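Local atomic coordinates of ectoine hydroxylase (Sphingopyxis alaskensis, PDB entry 4MHR), a protein that catalyses the iron(II)- and 2-oxoglutarate-dependent hydroxylation of L-ectoine to 5-hydroxyectoine, a compatible solute that helps cells survive osmotic stress. Residues Asp20-Arg26 / His193-Thr198; Ile55-Phe61 / Lys240-Leu246; Ala120-Arg124 / Leu301-Arg305; His182-Leu186 / His253-Asn258. Numbering follows the deposited sequence.

Interaction 1: Asp20-Arg26 / His193-Thr198; sequences DAEMRPR and HRTYLT
Backbone hydrogen bonds make this a short two-stranded antiparallel sheet, pairing strand 23-25 near the N-terminus with strand 195-197 of the cupin-type dioxygenase fold. Arg-24 and Tyr-196 form the hydrogen-bonded pair, Arg-24 N to Tyr-196 O and Tyr-196 N to Arg-24 O both at 2.9 Å. Two residues further along each segment, Thr-198 N reaches Glu-22 O at 2.9 Å, while the threonine hydroxyl, with chi1 in p, stands in for a carbonyl: Glu-22 N donates to Thr-198 OG1 at 2.8 Å. At the other end Arg-26, extended with chi1 to chi3 all t, sends NH1 to His-193 O at 3.1 Å; its guanidinium also forms a salt bridge to Asp-248. The bond from Arg-26 N to Arg-194 O, 3.5 Å, is weak. Strand axes approach to 4.6 Å, their directions 140° apart. Met-23 and Leu-197, a non-hydrogen-bonded pair, share the face covered by helix 222-232. Arg-24 and Tyr-196 occupy the other, where Tyr-196 touches helix 154-162, which carries the ectoine-stabilizing Trp-158. Arg-24, chi1 m and chi2 t, lays CD 3.5 Å from Thr-198 CG2; chi3 in p then turns Arg-24 NH1 to Glu-22 OE1, a 3.3 Å salt bridge.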
loop_
_atom_site.group_PDB
_atom_site.type_symbol
_atom_site.label_atom_id
_atom_site.label_comp_id
_atom_site.label_asym_id
_atom_site.label_seq_id
_atom_site.Cartn_x
_atom_site.Cartn_y
_atom_site.Cartn_z
ATOM N N ASP A 20 -24.164 5.175 -12.846
ATOM C CA ASP A 20 -23.315 4.443 -13.782
ATOM C C ASP A 20 -21.823 4.696 -13.537
ATOM O O ASP A 20 -21.444 5.794 -13.209
ATOM C CB ASP A 20 -23.616 4.847 -15.206
ATOM C CG ASP A 20 -24.974 4.388 -15.651
ATOM O OD1 ASP A 20 -25.195 3.161 -15.668
ATOM O OD2 ASP A 20 -25.818 5.255 -15.971
ATOM N N ALA A 21 -20.992 3.680 -13.752
ATOM C CA ALA A 21 -19.530 3.808 -13.615
ATOM C C ALA A 21 -18.853 4.182 -14.937
ATOM O O ALA A 21 -19.375 3.901 -16.018
ATOM C CB ALA A 21 -18.942 2.516 -13.068
ATOM N N GLU A 22 -17.691 4.836 -14.844
ATOM C CA GLU A 22 -16.892 5.159 -16.022
ATOM C C GLU A 22 -15.375 4.911 -15.807
ATOM O O GLU A 22 -14.864 5.040 -14.698
ATOM C CB GLU A 22 -16.929 6.689 -16.326
ATOM C CG GLU A 22 -18.136 7.501 -15.997
ATOM C CD GLU A 22 -17.975 8.897 -16.602
ATOM O OE1 GLU A 22 -17.248 9.760 -16.053
ATOM O OE2 GLU A 22 -18.522 9.099 -17.689
ATOM N N MET A 23 -14.691 4.748 -16.917
ATOM C CA MET A 23 -13.256 4.677 -17.011
ATOM C C MET A 23 -12.750 6.058 -17.434
ATOM O O MET A 23 -12.864 6.438 -18.590
ATOM C CB MET A 23 -12.837 3.595 -17.990
ATOM C CG MET A 23 -13.341 2.236 -17.579
ATOM S SD MET A 23 -12.393 0.827 -18.174
ATOM C CE MET A 23 -13.736 -0.236 -18.629
ATOM N N ARG A 24 -12.195 6.811 -16.492
ATOM C CA ARG A 24 -11.674 8.156 -16.796
ATOM C C ARG A 24 -10.162 8.144 -16.845
ATOM O O ARG A 24 -9.533 7.230 -16.323
ATOM C CB ARG A 24 -12.120 9.103 -15.711
ATOM C CG ARG A 24 -13.624 9.341 -15.769
ATOM C CD ARG A 24 -14.151 10.046 -14.560
ATOM N NE ARG A 24 -13.680 11.420 -14.561
ATOM C CZ ARG A 24 -14.438 12.511 -14.725
ATOM N NH1 ARG A 24 -15.751 12.424 -14.845
ATOM N NH2 ARG A 24 -13.858 13.703 -14.696
ATOM N N PRO A 25 -9.573 9.126 -17.520
ATOM C CA PRO A 25 -8.132 9.145 -17.622
ATOM C C PRO A 25 -7.424 9.596 -16.309
ATOM O O PRO A 25 -7.956 10.390 -15.488
ATOM C CB PRO A 25 -7.889 10.147 -18.726
ATOM C CG PRO A 25 -9.042 11.079 -18.650
ATOM C CD PRO A 25 -10.197 10.208 -18.312
ATOM N N ARG A 26 -6.241 9.031 -16.104
ATOM C CA ARG A 26 -5.314 9.516 -15.113
ATOM C C ARG A 26 -4.855 10.846 -15.683
ATOM O O ARG A 26 -4.482 11.030 -16.877
ATOM C CB ARG A 26 -4.144 8.533 -14.926
ATOM C CG ARG A 26 -3.053 9.057 -13.977
ATOM C CD ARG A 26 -1.994 8.009 -13.718
ATOM N NE ARG A 26 -1.144 8.372 -12.612
ATOM C CZ ARG A 26 -0.911 7.653 -11.506
ATOM N NH1 ARG A 26 -1.503 6.483 -11.246
ATOM N NH2 ARG A 26 -0.033 8.131 -10.621
ATOM N N HIS A 193 -3.470 1.255 -13.149
ATOM C CA HIS A 193 -3.268 2.580 -12.550
ATOM C C HIS A 193 -3.426 3.816 -13.452
ATOM O O HIS A 193 -3.608 4.959 -12.933
ATOM C CB HIS A 193 -1.908 2.605 -11.836
ATOM C CG HIS A 193 -0.760 2.537 -12.763
ATOM N ND1 HIS A 193 -0.581 1.488 -13.656
ATOM C CD2 HIS A 193 0.294 3.395 -12.952
ATOM C CE1 HIS A 193 0.507 1.704 -14.378
ATOM N NE2 HIS A 193 1.064 2.850 -13.979
ATOM N N ARG A 194 -3.417 3.601 -14.757
ATOM C CA ARG A 194 -3.589 4.664 -15.689
ATOM C C ARG A 194 -5.038 4.898 -16.036
ATOM O O ARG A 194 -5.308 5.767 -16.868
ATOM C CB ARG A 194 -2.845 4.375 -17.003
ATOM C CG ARG A 194 -1.371 4.711 -16.924
ATOM C CD ARG A 194 -0.716 4.723 -18.314
ATOM N NE ARG A 194 0.725 4.776 -18.096
ATOM C CZ ARG A 194 1.360 5.907 -17.875
ATOM N NH1 ARG A 194 0.708 7.058 -17.842
ATOM N NH2 ARG A 194 2.620 5.897 -17.669
ATOM N N THR A 195 -5.950 4.148 -15.416
ATOM C CA THR A 195 -7.421 4.379 -15.501
ATOM C C THR A 195 -8.001 4.600 -14.157
ATOM O O THR A 195 -7.771 3.809 -13.197
ATOM C CB THR A 195 -8.128 3.113 -16.027
ATOM O OG1 THR A 195 -7.603 2.787 -17.306
ATOM C CG2 THR A 195 -9.654 3.310 -16.153
ATOM N N TYR A 196 -8.754 5.688 -14.023
ATOM C CA TYR A 196 -9.469 5.913 -12.809
ATOM C C TYR A 196 -10.883 5.319 -13.014
ATOM O O TYR A 196 -11.644 5.796 -13.859
ATOM C CB TYR A 196 -9.599 7.395 -12.531
ATOM C CG TYR A 196 -10.306 7.685 -11.250
ATOM C CD1 TYR A 196 -9.766 7.271 -10.037
ATOM C CD2 TYR A 196 -11.494 8.419 -11.230
ATOM C CE1 TYR A 196 -10.384 7.566 -8.849
ATOM C CE2 TYR A 196 -12.099 8.781 -10.039
ATOM C CZ TYR A 196 -11.591 8.365 -8.878
ATOM O OH TYR A 196 -12.197 8.748 -7.713
ATOM N N LEU A 197 -11.204 4.239 -12.289
ATOM C CA LEU A 197 -12.520 3.590 -12.427
ATOM C C LEU A 197 -13.460 4.183 -11.397
ATOM O O LEU A 197 -13.284 3.932 -10.210
ATOM C CB LEU A 197 -12.376 2.080 -12.276
ATOM C CG LEU A 197 -13.701 1.303 -12.257
ATOM C CD1 LEU A 197 -14.472 1.473 -13.568
ATOM C CD2 LEU A 197 -13.341 -0.155 -12.033
ATOM N N THR A 198 -14.403 5.050 -11.830
ATOM C CA THR A 198 -15.324 5.624 -10.886
ATOM C C THR A 198 -16.191 4.464 -10.382
ATOM O O THR A 198 -16.401 3.457 -11.076
ATOM C CB THR A 198 -16.240 6.763 -11.480
ATOM O OG1 THR A 198 -17.153 6.197 -12.414
ATOM C CG2 THR A 198 -15.388 7.797 -12.196
HETATM O O HOH W 1 -4.986 7.270 -18.775
#

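Interaction 2: Ile55-Phe61 / Lys240-Leu246; sequences IVLEDIF and KPGTVIL
Leu-57 takes the m,t rotamer and Leu-246 sits at chi1 -79°, chi2 76°, bringing their CD1 atoms within 3.5 Å on one face of an antiparallel pairing. Strand 55-57, at an edge of the large cupin sheet, runs beside strand 244-246 with axes 4.8 Å apart and directions 156° apart. Ile-55 with Leu-246 and Leu-57 with Val-244 are hydrogen-bonded pairs: Ile-55 N to Leu-246 O 3.1 Å, Leu-246 N to Ile-55 O 2.9 Å, Leu-57 N to Val-244 O 2.8 Å, Val-244 N to Leu-57 O 2.9 Å. Val-56 (t) lies on the opposite face, its CG1 3.5 Å from Thr-243 CG2. Helices 43-52 and 117-127 cover the leucine face. Beyond the strand, Phe-61 (chi1 m) turns its ring edge to Val-244, CE2 to CG2 4.0 Å. A type II turn from Lys-240 to Thr-243 has Gly-242 at phi 99°, psi -20°, where a CB would jam against the preceding carbonyl. Lys-240 starts at chi1 p and curls at chi4 m to place NZ 2.6 Å from Asp-59 OD1, a salt bridge flanked by water bridges to Glu-58 OE2 and Asp-59 N. Apolar side chains thus fill the helix-covered side, while a salt bridge and waters close the exposed end.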
loop_
_atom_site.group_PDB
_atom_site.type_symbol
_atom_site.label_atom_id
_atom_site.label_comp_id
_atom_site.label_asym_id
_atom_site.label_seq_id
_atom_site.Cartn_x
_atom_site.Cartn_y
_atom_site.Cartn_z
ATOM N N ILE A 55 6.605 -2.316 -8.752
ATOM C CA ILE A 55 7.871 -3.015 -8.896
ATOM C C ILE A 55 8.101 -3.837 -7.615
ATOM O O ILE A 55 7.458 -3.621 -6.575
ATOM C CB ILE A 55 9.090 -2.099 -9.143
ATOM C CG1 ILE A 55 9.274 -1.112 -8.019
ATOM C CG2 ILE A 55 9.004 -1.424 -10.539
ATOM C CD1 ILE A 55 10.494 -0.275 -8.235
ATOM N N VAL A 56 9.014 -4.778 -7.708
ATOM C CA VAL A 56 9.391 -5.651 -6.580
ATOM C C VAL A 56 10.879 -5.418 -6.284
ATOM O O VAL A 56 11.700 -5.498 -7.210
ATOM C CB VAL A 56 9.122 -7.111 -6.934
ATOM C CG1 VAL A 56 9.502 -8.070 -5.790
ATOM C CG2 VAL A 56 7.656 -7.283 -7.325
ATOM N N LEU A 57 11.208 -5.081 -5.032
ATOM C CA LEU A 57 12.617 -4.978 -4.578
ATOM C C LEU A 57 12.932 -6.208 -3.789
ATOM O O LEU A 57 12.200 -6.515 -2.821
ATOM C CB LEU A 57 12.773 -3.770 -3.663
ATOM C CG LEU A 57 12.301 -2.504 -4.305
ATOM C CD1 LEU A 57 12.423 -1.355 -3.336
ATOM C CD2 LEU A 57 13.129 -2.255 -5.556
ATOM N N GLU A 58 13.949 -6.957 -4.204
ATOM C CA GLU A 58 14.361 -8.167 -3.467
ATOM C C GLU A 58 15.782 -8.020 -2.874
ATOM O O GLU A 58 16.590 -7.208 -3.379
ATOM C CB GLU A 58 14.389 -9.354 -4.411
ATOM C CG GLU A 58 13.133 -9.571 -5.217
ATOM C CD GLU A 58 13.370 -10.553 -6.364
ATOM O OE1 GLU A 58 13.524 -10.148 -7.535
ATOM O OE2 GLU A 58 13.433 -11.734 -6.085
ATOM N N ASP A 59 16.040 -8.747 -1.773
ATOM C CA ASP A 59 17.362 -8.789 -1.142
ATOM C C ASP A 59 17.879 -7.442 -0.758
ATOM O O ASP A 59 19.045 -7.194 -0.878
ATOM C CB ASP A 59 18.377 -9.451 -2.073
ATOM C CG ASP A 59 17.937 -10.816 -2.487
ATOM O OD1 ASP A 59 17.503 -11.585 -1.606
ATOM O OD2 ASP A 59 17.927 -11.087 -3.705
ATOM N N ILE A 60 17.015 -6.529 -0.341
ATOM C CA ILE A 60 17.518 -5.266 0.133
ATOM C C ILE A 60 17.822 -5.200 1.632
ATOM O O ILE A 60 18.474 -4.254 2.056
ATOM C CB ILE A 60 16.595 -4.110 -0.251
ATOM C CG1 ILE A 60 15.195 -4.317 0.279
ATOM C CG2 ILE A 60 16.567 -3.913 -1.760
ATOM C CD1 ILE A 60 14.451 -2.988 0.309
ATOM N N PHE A 61 17.218 -6.085 2.433
ATOM C CA PHE A 61 17.434 -6.147 3.905
ATOM C C PHE A 61 18.242 -7.421 4.113
ATOM O O PHE A 61 18.008 -8.413 3.432
ATOM C CB PHE A 61 16.109 -6.286 4.683
ATOM C CG PHE A 61 15.228 -5.065 4.600
ATOM C CD1 PHE A 61 15.599 -3.896 5.234
ATOM C CD2 PHE A 61 14.066 -5.070 3.826
ATOM C CE1 PHE A 61 14.855 -2.726 5.107
ATOM C CE2 PHE A 61 13.276 -3.925 3.740
ATOM C CZ PHE A 61 13.673 -2.751 4.360
ATOM N N LYS A 240 10.146 -14.068 -0.701
ATOM C CA LYS A 240 10.477 -14.448 0.684
ATOM C C LYS A 240 10.363 -13.229 1.594
ATOM O O LYS A 240 10.328 -12.067 1.121
ATOM C CB LYS A 240 11.893 -15.035 0.745
ATOM C CG LYS A 240 12.968 -14.106 0.217
ATOM C CD LYS A 240 14.352 -14.701 0.414
ATOM C CE LYS A 240 15.433 -13.649 0.239
ATOM N NZ LYS A 240 15.531 -13.230 -1.181
ATOM N N PRO A 241 10.290 -13.481 2.890
ATOM C CA PRO A 241 10.228 -12.393 3.817
ATOM C C PRO A 241 11.339 -11.358 3.564
ATOM O O PRO A 241 12.483 -11.707 3.221
ATOM C CB PRO A 241 10.424 -13.100 5.163
ATOM C CG PRO A 241 9.859 -14.460 4.954
ATOM C CD PRO A 241 10.278 -14.798 3.584
ATOM N N GLY A 242 10.988 -10.075 3.679
ATOM C CA GLY A 242 11.945 -9.000 3.392
ATOM C C GLY A 242 11.790 -8.400 1.987
ATOM O O GLY A 242 12.167 -7.265 1.769
ATOM N N THR A 243 11.163 -9.138 1.093
ATOM C CA THR A 243 10.732 -8.631 -0.248
ATOM C C THR A 243 9.756 -7.480 -0.122
ATOM O O THR A 243 8.884 -7.504 0.743
ATOM C CB THR A 243 10.084 -9.757 -1.123
ATOM O OG1 THR A 243 10.998 -10.834 -1.290
ATOM C CG2 THR A 243 9.653 -9.244 -2.526
ATOM N N VAL A 244 9.939 -6.437 -0.943
ATOM C CA VAL A 244 9.080 -5.259 -0.895
ATOM C C VAL A 244 8.369 -5.094 -2.186
ATOM O O VAL A 244 9.003 -5.143 -3.261
ATOM C CB VAL A 244 9.845 -3.984 -0.599
ATOM C CG1 VAL A 244 8.872 -2.816 -0.301
ATOM C CG2 VAL A 244 10.699 -4.167 0.629
ATOM N N ILE A 245 7.057 -5.014 -2.113
ATOM C CA ILE A 245 6.199 -4.863 -3.298
ATOM C C ILE A 245 5.733 -3.420 -3.249
ATOM O O ILE A 245 5.164 -2.988 -2.226
ATOM C CB ILE A 245 4.991 -5.818 -3.331
ATOM C CG1 ILE A 245 5.491 -7.249 -3.389
ATOM C CG2 ILE A 245 4.197 -5.561 -4.568
ATOM C CD1 ILE A 245 4.378 -8.230 -3.171
ATOM N N LEU A 246 6.097 -2.629 -4.266
ATOM C CA LEU A 246 5.751 -1.184 -4.244
ATOM C C LEU A 246 4.655 -0.967 -5.292
ATOM O O LEU A 246 4.776 -1.449 -6.446
ATOM C CB LEU A 246 6.879 -0.323 -4.696
ATOM C CG LEU A 246 8.029 0.035 -3.822
ATOM C CD1 LEU A 246 8.949 -1.168 -3.726
ATOM C CD2 LEU A 246 8.734 1.225 -4.398
HETATM O O HOH W 2 13.852 -12.806 -3.079
HETATM O O HOH W 3 13.906 -10.536 -0.957
HETATM O O HOH W 4 15.160 -7.714 1.543
#

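Interaction 3: Ala120-Arg124 / Leu301-Arg305; sequences ADVAR and LRVER
One carboxylate holds two arginines here: Asp-121, at chi1 -78° on helix 117-127, serves Arg-305 from the opposing segment and Arg-124 from its own helix. Arg-305 NH1 and NH2 both donate to Asp-121 OD2, at 2.9 and 3.0 Å, so a single oxygen faces the guanidinium edge; Arg-305 spans the gap with chi1 m and chi2 and chi3 t. Asp-121 OD1 takes Arg-124 NH1 at 2.9 Å, and Arg-124, bent by chi3 in p, also meets Glu-130. The salt-bridge network joins a helix packed against the cupin sheet to an irregular, extended C-terminal segment that follows strand 264-273. Segment 301-305 has phi from -55 to -116° and psi of 130 to 150°. Its backbone comes nearest the helix where Val-303 CA lies 6.5 Å from Ala-120 CA. Beneath the charges, Val-303 (chi1 t) points CG2 at Ala-120 CB, 4.1 Å, and at Arg-124 CD, 3.9 Å. Leu-301 CD2 adds a 4.0 Å contact with Ala-120 CB, its side chain also resting on Tyr-271 of strand 264-273.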
loop_
_atom_site.group_PDB
_atom_site.type_symbol
_atom_site.label_atom_id
_atom_site.label_comp_id
_atom_site.label_asym_id
_atom_site.label_seq_id
_atom_site.Cartn_x
_atom_site.Cartn_y
_atom_site.Cartn_z
ATOM N N ALA A 120 12.287 4.985 1.916
ATOM C CA ALA A 120 11.854 6.382 1.795
ATOM C C ALA A 120 12.467 7.181 0.619
ATOM O O ALA A 120 11.777 8.073 0.102
ATOM C CB ALA A 120 12.037 7.154 3.103
ATOM N N ASP A 121 13.743 6.954 0.270
ATOM C CA ASP A 121 14.353 7.591 -0.905
ATOM C C ASP A 121 13.748 7.116 -2.224
ATOM O O ASP A 121 13.680 7.880 -3.176
ATOM C CB ASP A 121 15.873 7.402 -0.992
ATOM C CG ASP A 121 16.609 8.349 -0.022
ATOM O OD1 ASP A 121 15.944 9.204 0.493
ATOM O OD2 ASP A 121 17.784 8.184 0.239
ATOM N N VAL A 122 13.263 5.905 -2.236
ATOM C CA VAL A 122 12.549 5.409 -3.441
ATOM C C VAL A 122 11.213 6.111 -3.540
ATOM O O VAL A 122 10.817 6.601 -4.626
ATOM C CB VAL A 122 12.423 3.878 -3.407
ATOM C CG1 VAL A 122 11.582 3.370 -4.518
ATOM C CG2 VAL A 122 13.780 3.152 -3.529
ATOM N N ALA A 123 10.544 6.267 -2.389
ATOM C CA ALA A 123 9.332 7.063 -2.373
ATOM C C ALA A 123 9.552 8.514 -2.826
ATOM O O ALA A 123 8.707 9.089 -3.563
ATOM C CB ALA A 123 8.674 7.099 -1.007
ATOM N N ARG A 124 10.556 9.144 -2.253
ATOM C CA ARG A 124 10.817 10.552 -2.563
ATOM C C ARG A 124 11.133 10.689 -4.069
ATOM O O ARG A 124 10.777 11.634 -4.671
ATOM C CB ARG A 124 12.007 11.083 -1.728
ATOM C CG ARG A 124 11.622 11.217 -0.255
ATOM C CD ARG A 124 12.855 11.275 0.661
ATOM N NE ARG A 124 13.478 12.543 0.416
ATOM C CZ ARG A 124 14.581 12.730 -0.290
ATOM N NH1 ARG A 124 15.296 11.713 -0.757
ATOM N NH2 ARG A 124 14.963 13.967 -0.520
ATOM N N LEU A 301 8.832 13.264 6.507
ATOM C CA LEU A 301 9.565 12.160 7.058
ATOM C C LEU A 301 11.087 12.408 6.991
ATOM O O LEU A 301 11.605 12.807 5.974
ATOM C CB LEU A 301 9.189 10.915 6.279
ATOM C CG LEU A 301 9.717 9.591 6.756
ATOM C CD1 LEU A 301 9.179 9.207 8.160
ATOM C CD2 LEU A 301 9.304 8.570 5.706
ATOM N N ARG A 302 11.809 12.172 8.080
ATOM C CA ARG A 302 13.288 12.348 8.061
ATOM C C ARG A 302 13.848 11.005 7.707
ATOM O O ARG A 302 13.441 10.063 8.298
ATOM C CB ARG A 302 13.779 12.727 9.476
ATOM C CG ARG A 302 15.266 12.914 9.617
ATOM C CD ARG A 302 15.806 12.058 10.749
ATOM N NE ARG A 302 17.019 12.600 11.361
ATOM C CZ ARG A 302 18.231 12.513 10.839
ATOM N NH1 ARG A 302 18.427 11.897 9.668
ATOM N NH2 ARG A 302 19.263 13.043 11.487
ATOM N N VAL A 303 14.751 10.915 6.730
ATOM C CA VAL A 303 15.285 9.654 6.296
ATOM C C VAL A 303 16.444 9.150 7.147
ATOM O O VAL A 303 17.385 9.891 7.406
ATOM C CB VAL A 303 15.743 9.744 4.820
ATOM C CG1 VAL A 303 16.312 8.429 4.317
ATOM C CG2 VAL A 303 14.590 10.232 3.954
ATOM N N GLU A 304 16.448 7.856 7.477
ATOM C CA GLU A 304 17.562 7.261 8.243
ATOM C C GLU A 304 18.353 6.334 7.378
ATOM O O GLU A 304 17.807 5.621 6.575
ATOM C CB GLU A 304 17.032 6.470 9.417
ATOM C CG GLU A 304 16.072 7.260 10.260
ATOM C CD GLU A 304 16.823 8.131 11.249
ATOM O OE1 GLU A 304 18.077 8.061 11.279
ATOM O OE2 GLU A 304 16.162 8.887 11.954
ATOM N N ARG A 305 19.662 6.337 7.542
ATOM C CA ARG A 305 20.558 5.496 6.770
ATOM C C ARG A 305 21.225 4.532 7.774
ATOM O O ARG A 305 21.285 4.826 8.959
ATOM C CB ARG A 305 21.529 6.375 5.984
ATOM C CG ARG A 305 20.827 7.207 4.918
ATOM C CD ARG A 305 21.559 8.448 4.380
ATOM N NE ARG A 305 20.610 9.377 3.732
ATOM C CZ ARG A 305 20.002 9.172 2.550
ATOM N NH1 ARG A 305 20.255 8.085 1.845
ATOM N NH2 ARG A 305 19.139 10.073 2.061
#

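Interaction 4: His182-Leu186 / His253-Asn258; sequences HNGPL and HGSNGN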
loop_
_atom_site.group_PDB
_atom_site.type_symbol
_atom_site.label_atom_id
_atom_site.label_comp_id
_atom_site.label_asym_id
_atom_site.label_seq_id
_atom_site.Cartn_x
_atom_site.Cartn_y
_atom_site.Cartn_z
ATOM N N HIS A 182 0.117 -19.898 -3.541
ATOM C CA HIS A 182 -1.042 -20.663 -3.010
ATOM C C HIS A 182 -1.739 -20.067 -1.820
ATOM O O HIS A 182 -2.897 -20.470 -1.534
ATOM C CB HIS A 182 -0.643 -22.046 -2.618
ATOM C CG HIS A 182 0.170 -22.743 -3.659
ATOM N ND1 HIS A 182 -0.312 -22.988 -4.919
ATOM C CD2 HIS A 182 1.441 -23.186 -3.640
ATOM C CE1 HIS A 182 0.642 -23.544 -5.639
ATOM N NE2 HIS A 182 1.699 -23.710 -4.873
ATOM N N ASN A 183 -1.066 -19.150 -1.111
ATOM C CA ASN A 183 -1.636 -18.634 0.139
ATOM C C ASN A 183 -2.341 -17.277 -0.002
ATOM O O ASN A 183 -2.321 -16.472 0.885
ATOM C CB ASN A 183 -0.641 -18.672 1.311
ATOM C CG ASN A 183 0.546 -17.713 1.160
ATOM O OD1 ASN A 183 0.945 -17.357 0.073
ATOM N ND2 ASN A 183 1.145 -17.381 2.266
ATOM N N GLY A 184 -2.923 -17.030 -1.157
ATOM C CA GLY A 184 -3.600 -15.754 -1.420
ATOM C C GLY A 184 -2.670 -14.536 -1.421
ATOM O O GLY A 184 -2.906 -13.617 -0.727
ATOM N N PRO A 185 -1.623 -14.532 -2.250
ATOM C CA PRO A 185 -0.785 -13.311 -2.396
ATOM C C PRO A 185 -1.571 -12.155 -3.030
ATOM O O PRO A 185 -2.605 -12.350 -3.674
ATOM C CB PRO A 185 0.301 -13.766 -3.371
ATOM C CG PRO A 185 -0.404 -14.778 -4.266
ATOM C CD PRO A 185 -1.366 -15.518 -3.319
ATOM N N LEU A 186 -1.043 -10.959 -2.867
ATOM C CA LEU A 186 -1.538 -9.787 -3.568
ATOM C C LEU A 186 -1.515 -10.003 -5.093
ATOM O O LEU A 186 -0.542 -10.438 -5.659
ATOM C CB LEU A 186 -0.629 -8.586 -3.185
ATOM C CG LEU A 186 -1.111 -7.234 -3.735
ATOM C CD1 LEU A 186 -2.429 -6.842 -3.088
ATOM C CD2 LEU A 186 -0.067 -6.147 -3.494
ATOM N N HIS A 253 -6.141 -3.775 -7.294
ATOM C CA HIS A 253 -5.544 -4.922 -6.677
ATOM C C HIS A 253 -6.480 -5.596 -5.675
ATOM O O HIS A 253 -7.521 -5.033 -5.186
ATOM C CB HIS A 253 -4.204 -4.525 -5.979
ATOM C CG HIS A 253 -4.404 -3.691 -4.761
ATOM N ND1 HIS A 253 -4.732 -2.356 -4.829
ATOM C CD2 HIS A 253 -4.465 -4.016 -3.453
ATOM C CE1 HIS A 253 -4.860 -1.869 -3.612
ATOM N NE2 HIS A 253 -4.725 -2.853 -2.757
ATOM N N GLY A 254 -6.085 -6.783 -5.288
ATOM C CA GLY A 254 -6.917 -7.612 -4.340
ATOM C C GLY A 254 -6.263 -8.955 -4.071
ATOM O O GLY A 254 -5.143 -9.162 -4.529
ATOM N N SER A 255 -6.895 -9.818 -3.250
ATOM C CA SER A 255 -6.343 -11.166 -3.017
ATOM C C SER A 255 -7.423 -12.164 -2.818
ATOM O O SER A 255 -8.566 -11.806 -2.360
ATOM C CB SER A 255 -5.360 -11.191 -1.827
ATOM O OG SER A 255 -5.995 -10.685 -0.691
ATOM N N ASN A 256 -7.124 -13.415 -3.241
ATOM C CA ASN A 256 -8.021 -14.544 -2.922
ATOM C C ASN A 256 -7.858 -14.885 -1.471
ATOM O O ASN A 256 -6.927 -14.404 -0.768
ATOM C CB ASN A 256 -7.727 -15.768 -3.767
ATOM C CG ASN A 256 -8.110 -15.582 -5.225
ATOM O OD1 ASN A 256 -7.297 -15.761 -6.145
ATOM N ND2 ASN A 256 -9.332 -15.205 -5.448
ATOM N N GLY A 257 -8.759 -15.715 -0.944
ATOM C CA GLY A 257 -8.561 -16.178 0.411
ATOM C C GLY A 257 -7.435 -17.222 0.526
ATOM O O GLY A 257 -6.716 -17.463 -0.400
ATOM N N ASN A 258 -7.294 -17.843 1.698
ATOM C CA ASN A 258 -6.175 -18.739 1.965
ATOM C C ASN A 258 -6.661 -19.903 2.852
ATOM O O ASN A 258 -6.936 -19.739 4.067
ATOM C CB ASN A 258 -5.025 -17.955 2.627
ATOM C CG ASN A 258 -3.861 -18.830 3.024
ATOM O OD1 ASN A 258 -3.568 -19.834 2.352
ATOM N ND2 ASN A 258 -3.170 -18.456 4.118
HETATM O O HOH W 5 -4.697 -14.063 -4.154
#
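Leu-186 lays its CD1 3.5 Å from CD2 of His-253, an iron ligand of the facial triad of two histidines and one carboxylate that His-152 and Asp-154 complete in this cupin fold. The leucine's CA-to-CB bond points away from segment 253-258, but chi1 t and chi2 p swing the branched end back to the imidazole. His-253 is itself held by ND1 bonding to Leu-251 O, and its ring also meets those of His-152 and Phe-247. From here the two segments run roughly antiparallel, 151° apart end to end, with no direct hydrogen bond between them. Gly-184 lies closest in backbone terms to Asn-256, CA to CA 4.8 Å, and a side chain would not fit: an ideal CB would stand 2.5 Å from Asn-256 O, and the positive phi of 64° favours glycine in its own right. Both Gly-184 O and Asn-256 O accept from the amine of Lys-141, so both segments contact the lysine that binds 2-oxoglutarate. Further out, Asn-183 CA comes 3.2 Å from Asn-258 OD1, an oxygen bonded to Thr-260. What joins the backbones is a bridging water, which donates to Pro-185 O and accepts from Asn-256 N, each at 2.7 Å.

Interaction 4 belongs to the iron site itself, empty in this apo model, with the side chain of His-253 about 3 Å from those of His-152 and Asp-154; the centres of interactions 2, 1 and 3 lie about 17, 24 and 29 Å from its own. Strand 244-248 of interaction 2 leads along the chain into strand 253-255 of interaction 4, and Ile-245 lies about 9 Å, side chain to side chain, from His-253. On its helix-covered face interaction 2 touches interaction 3, Leu-246 CD2 meeting Val-122 CG1 at 3.6 Å. Interaction 3 lies away from the iron-binding residues, across the chain's centre from interaction 4. Interaction 1 flanks another side: Leu-197 is about 9 Å from His-152 and Tyr-196 about 9 Å from Trp-158, between side chains.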